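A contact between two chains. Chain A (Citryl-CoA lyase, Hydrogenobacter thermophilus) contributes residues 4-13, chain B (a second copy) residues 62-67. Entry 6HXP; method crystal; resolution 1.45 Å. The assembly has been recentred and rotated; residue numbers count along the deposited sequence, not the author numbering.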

# COMPACT_ATOMS: atom_id res chain seq x y z
N ILE A 4 -18.83 13.83 9.73
CA ILE A 4 -18.60 12.92 8.60
C ILE A 4 -18.00 11.60 9.06
O ILE A 4 -18.09 10.62 8.32
N TRP A 5 -17.40 11.56 10.25
CA TRP A 5 -16.76 10.36 10.78
C TRP A 5 -17.73 9.68 11.70
O TRP A 5 -17.87 10.09 12.85
N LYS A 6 -18.51 8.75 11.16
CA LYS A 6 -19.53 8.02 11.90
C LYS A 6 -19.13 6.59 11.99
O LYS A 6 -18.54 6.02 11.05
N THR A 7 -19.48 5.95 13.11
CA THR A 7 -19.16 4.55 13.27
C THR A 7 -20.01 3.91 14.36
O THR A 7 -20.38 4.60 15.33
N GLY A 8 -20.31 2.64 14.21
CA GLY A 8 -20.99 1.85 15.22
C GLY A 8 -20.10 0.75 15.75
O GLY A 8 -20.58 -0.17 16.42
N ILE A 9 -18.76 0.81 15.48
CA ILE A 9 -17.88 -0.25 15.87
C ILE A 9 -17.35 -0.12 17.27
O ILE A 9 -17.47 -1.05 18.08
N THR A 10 -16.73 1.00 17.55
CA THR A 10 -16.02 1.24 18.80
C THR A 10 -16.27 2.65 19.30
O THR A 10 -16.43 3.56 18.49
N GLN A 11 -16.29 2.81 20.62
CA GLN A 11 -16.29 4.13 21.22
C GLN A 11 -15.51 4.11 22.48
O GLN A 11 -15.26 3.03 23.02
N HIS A 12 -15.12 5.28 22.95
CA HIS A 12 -14.40 5.41 24.20
C HIS A 12 -15.30 6.11 25.21
O HIS A 12 -15.94 7.10 24.88
N ILE A 13 -15.39 5.54 26.41
CA ILE A 13 -16.15 6.13 27.52
C ILE A 13 -15.14 6.24 28.65
O ILE A 13 -14.63 5.21 29.09
N ILE B 62 -7.46 -5.13 19.44
CA ILE B 62 -8.29 -5.44 18.28
C ILE B 62 -8.82 -4.21 17.55
O ILE B 62 -8.94 -4.24 16.31
N ASP B 63 -9.09 -3.12 18.28
CA ASP B 63 -9.51 -1.89 17.61
C ASP B 63 -9.33 -0.72 18.56
O ASP B 63 -9.32 -0.89 19.77
N HIS B 64 -9.23 0.48 18.00
CA HIS B 64 -9.13 1.69 18.83
C HIS B 64 -9.99 2.80 18.27
O HIS B 64 -9.71 3.97 18.49
N GLY B 65 -11.00 2.43 17.50
CA GLY B 65 -11.95 3.38 16.97
C GLY B 65 -11.49 4.05 15.69
O GLY B 65 -10.55 3.63 15.02
N ILE B 66 -12.27 5.05 15.29
CA ILE B 66 -12.05 5.73 14.03
C ILE B 66 -11.00 6.81 14.11
O ILE B 66 -10.51 7.22 13.05
N ALA B 67 -10.55 7.23 15.29
CA ALA B 67 -9.64 8.33 15.40
C ALA B 67 -8.19 8.13 14.97
O ALA B 67 -7.61 9.11 14.55

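The chain B segment has no regular helix or strand, and it lies against two strands of chain A, one including Lys6(A) and Thr7(A), the other residues 10-13, and the short turn that joins them. The backbones come nearest at Thr10(A) and Gly65(B), whose CA atoms are 4.9 Å apart; further along, the CA atoms of Thr7(A) and Ile66(B) are separated by 7.2 Å. Together the two stretches bury 397 Å².

At the start of the segment, Ile62(B) takes the t, t rotamer but stays out of reach of the chain A stretch. Contact begins with Asp63(B), whose CA-to-CB bond points toward chain A and whose chi1 is t (-162°). This places the carboxylate within range of Thr10(A), itself pointing toward chain B with chi1 m (-63°). Thr10(A) OG1 donates a hydrogen bond to Asp63(B) OD2 at 2.8 Å. The same oxygen accepts from the backbone of its own chain, Gly65(B) N to Asp63(B) OD2 being 2.9 Å with an N-H...acceptor angle of 148°, so one carboxylate oxygen both braces the loop and ties it to the neighbouring strand. Ile9(A), an m, t rotamer, adds a looser contact, with its CG2 4.1 Å from Asp63(B) OD2.

His64(B) starts away from chain A along CA-to-CB, yet with chi1 t (-154°) and chi2 -99° the end of its side chain comes nearer. His12(A), pointing toward chain B with chi1 m (-70°), meets it: the ring centroids are 4.5 Å apart and the planes are inclined at 49°, an oblique pair. His12(A) NE2 lies over one face of the His64(B) ring, 3.4 Å from His64(B) NE2. The backbone also takes part, since His64(B) O approaches the edge of the His12(A) ring, 3.4 Å from His12(A) CE1.

Gly65(B) fits the closest passage of the backbones. Its phi of 84° by itself favours glycine, and the surroundings are tight as well: an ideal CB on Gly65(B) would lie 3.6 Å from His12(A) CE1 and 3.7 Å from Thr10(A) CG2. Thr10(A) CG2 packs 3.5 Å from Gly65(B) N.

Ile66(B) loses more area to the other stretch than any other residue here, 97 Å². It points toward chain A in the t, t rotamer, an extended shape that carries CD1 to the first strand. There Ile66(B) CD1 sits near the plane of the Trp5(A) indole, at its edge, 3.9 Å from Trp5(A) CE3, and 3.7 Å from Lys6(A) O. Trp5(A) has chi1 m (-59°). Thr7(A), pointing toward chain B with chi1 t (-177°), is also touched, Ile66(B) CG2 lying 4.2 Å from Thr7(A) CG2, while Thr7(A) OG1 accepts from Ile9(A) N at 3.1 Å and 167°. Water 1 bridges the backbones: its oxygen accepts from Ile66(B) N at 3.0 Å and lies 3.1 Å from Thr10(A) O, where it can donate. Ala67(B) points away and makes no contact with the chain A stretch.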

# COMPACT_ATOMS: atom_id res chain seq x y z
CB ILE A 4 -17.77 13.57 7.44
CG1 ILE A 4 -16.24 13.59 7.69
CG2 ILE A 4 -18.30 14.99 7.13
CD1 ILE A 4 -15.39 14.11 6.47
CB TRP A 5 -15.42 10.72 11.44
CG TRP A 5 -14.46 11.39 10.51
CD1 TRP A 5 -14.30 12.73 10.34
CD2 TRP A 5 -13.59 10.75 9.57
NE1 TRP A 5 -13.36 12.97 9.35
CE2 TRP A 5 -12.88 11.76 8.90
CE3 TRP A 5 -13.28 9.41 9.30
CZ2 TRP A 5 -11.94 11.47 7.89
CZ3 TRP A 5 -12.37 9.13 8.29
CH2 TRP A 5 -11.65 10.14 7.68
CB LYS A 6 -20.88 8.09 11.18
CG LYS A 6 -21.34 9.49 10.84
CD LYS A 6 -22.84 9.51 10.55
CE LYS A 6 -23.27 8.73 9.33
NZ LYS A 6 -22.70 9.28 8.06
CB THR A 7 -17.66 4.36 13.64
OG1 THR A 7 -17.36 2.98 13.72
CG2 THR A 7 -17.28 5.02 14.96
CB ILE A 9 -16.70 -0.38 14.86
CG1 ILE A 9 -17.18 -0.58 13.44
CG2 ILE A 9 -15.75 -1.55 15.27
CD1 ILE A 9 -16.10 -0.32 12.41
CB THR A 10 -14.50 1.05 18.53
OG1 THR A 10 -14.23 -0.29 18.12
CG2 THR A 10 -13.59 1.42 19.70
CB GLN A 11 -17.67 4.75 21.41
CG GLN A 11 -18.52 4.11 22.41
CD GLN A 11 -19.73 5.01 22.80
OE1 GLN A 11 -19.82 6.25 22.60
NE2 GLN A 11 -20.72 4.35 23.23
CB HIS A 12 -13.08 6.16 24.00
CG HIS A 12 -12.10 5.34 23.23
ND1 HIS A 12 -12.14 5.30 21.86
CD2 HIS A 12 -11.18 4.45 23.68
CE1 HIS A 12 -11.23 4.39 21.50
NE2 HIS A 12 -10.62 3.86 22.57
CB ILE A 13 -17.34 5.23 27.85
CG1 ILE A 13 -18.38 5.24 26.70
CG2 ILE A 13 -18.04 5.72 29.13
CD1 ILE A 13 -19.09 4.00 26.66
CB ILE B 62 -9.39 -6.43 18.64
CG1 ILE B 62 -9.95 -7.04 17.35
CG2 ILE B 62 -10.48 -5.83 19.51
CD1 ILE B 62 -10.76 -8.27 17.59
CB ASP B 63 -10.99 -1.92 17.12
CG ASP B 63 -11.27 -0.86 16.07
OD1 ASP B 63 -10.54 -0.82 15.04
OD2 ASP B 63 -12.16 0.02 16.32
CB HIS B 64 -7.66 2.13 18.98
CG HIS B 64 -7.44 2.91 20.25
ND1 HIS B 64 -7.38 4.31 20.25
CD2 HIS B 64 -7.39 2.48 21.52
CE1 HIS B 64 -7.22 4.65 21.52
NE2 HIS B 64 -7.20 3.59 22.32
CB ILE B 66 -13.42 6.21 13.49
CG1 ILE B 66 -13.41 6.48 12.02
CG2 ILE B 66 -13.94 7.40 14.28
CD1 ILE B 66 -14.87 6.62 11.47
CB ALA B 67 -9.64 8.87 16.80
O HOH W 1 -14.41 5.56 17.31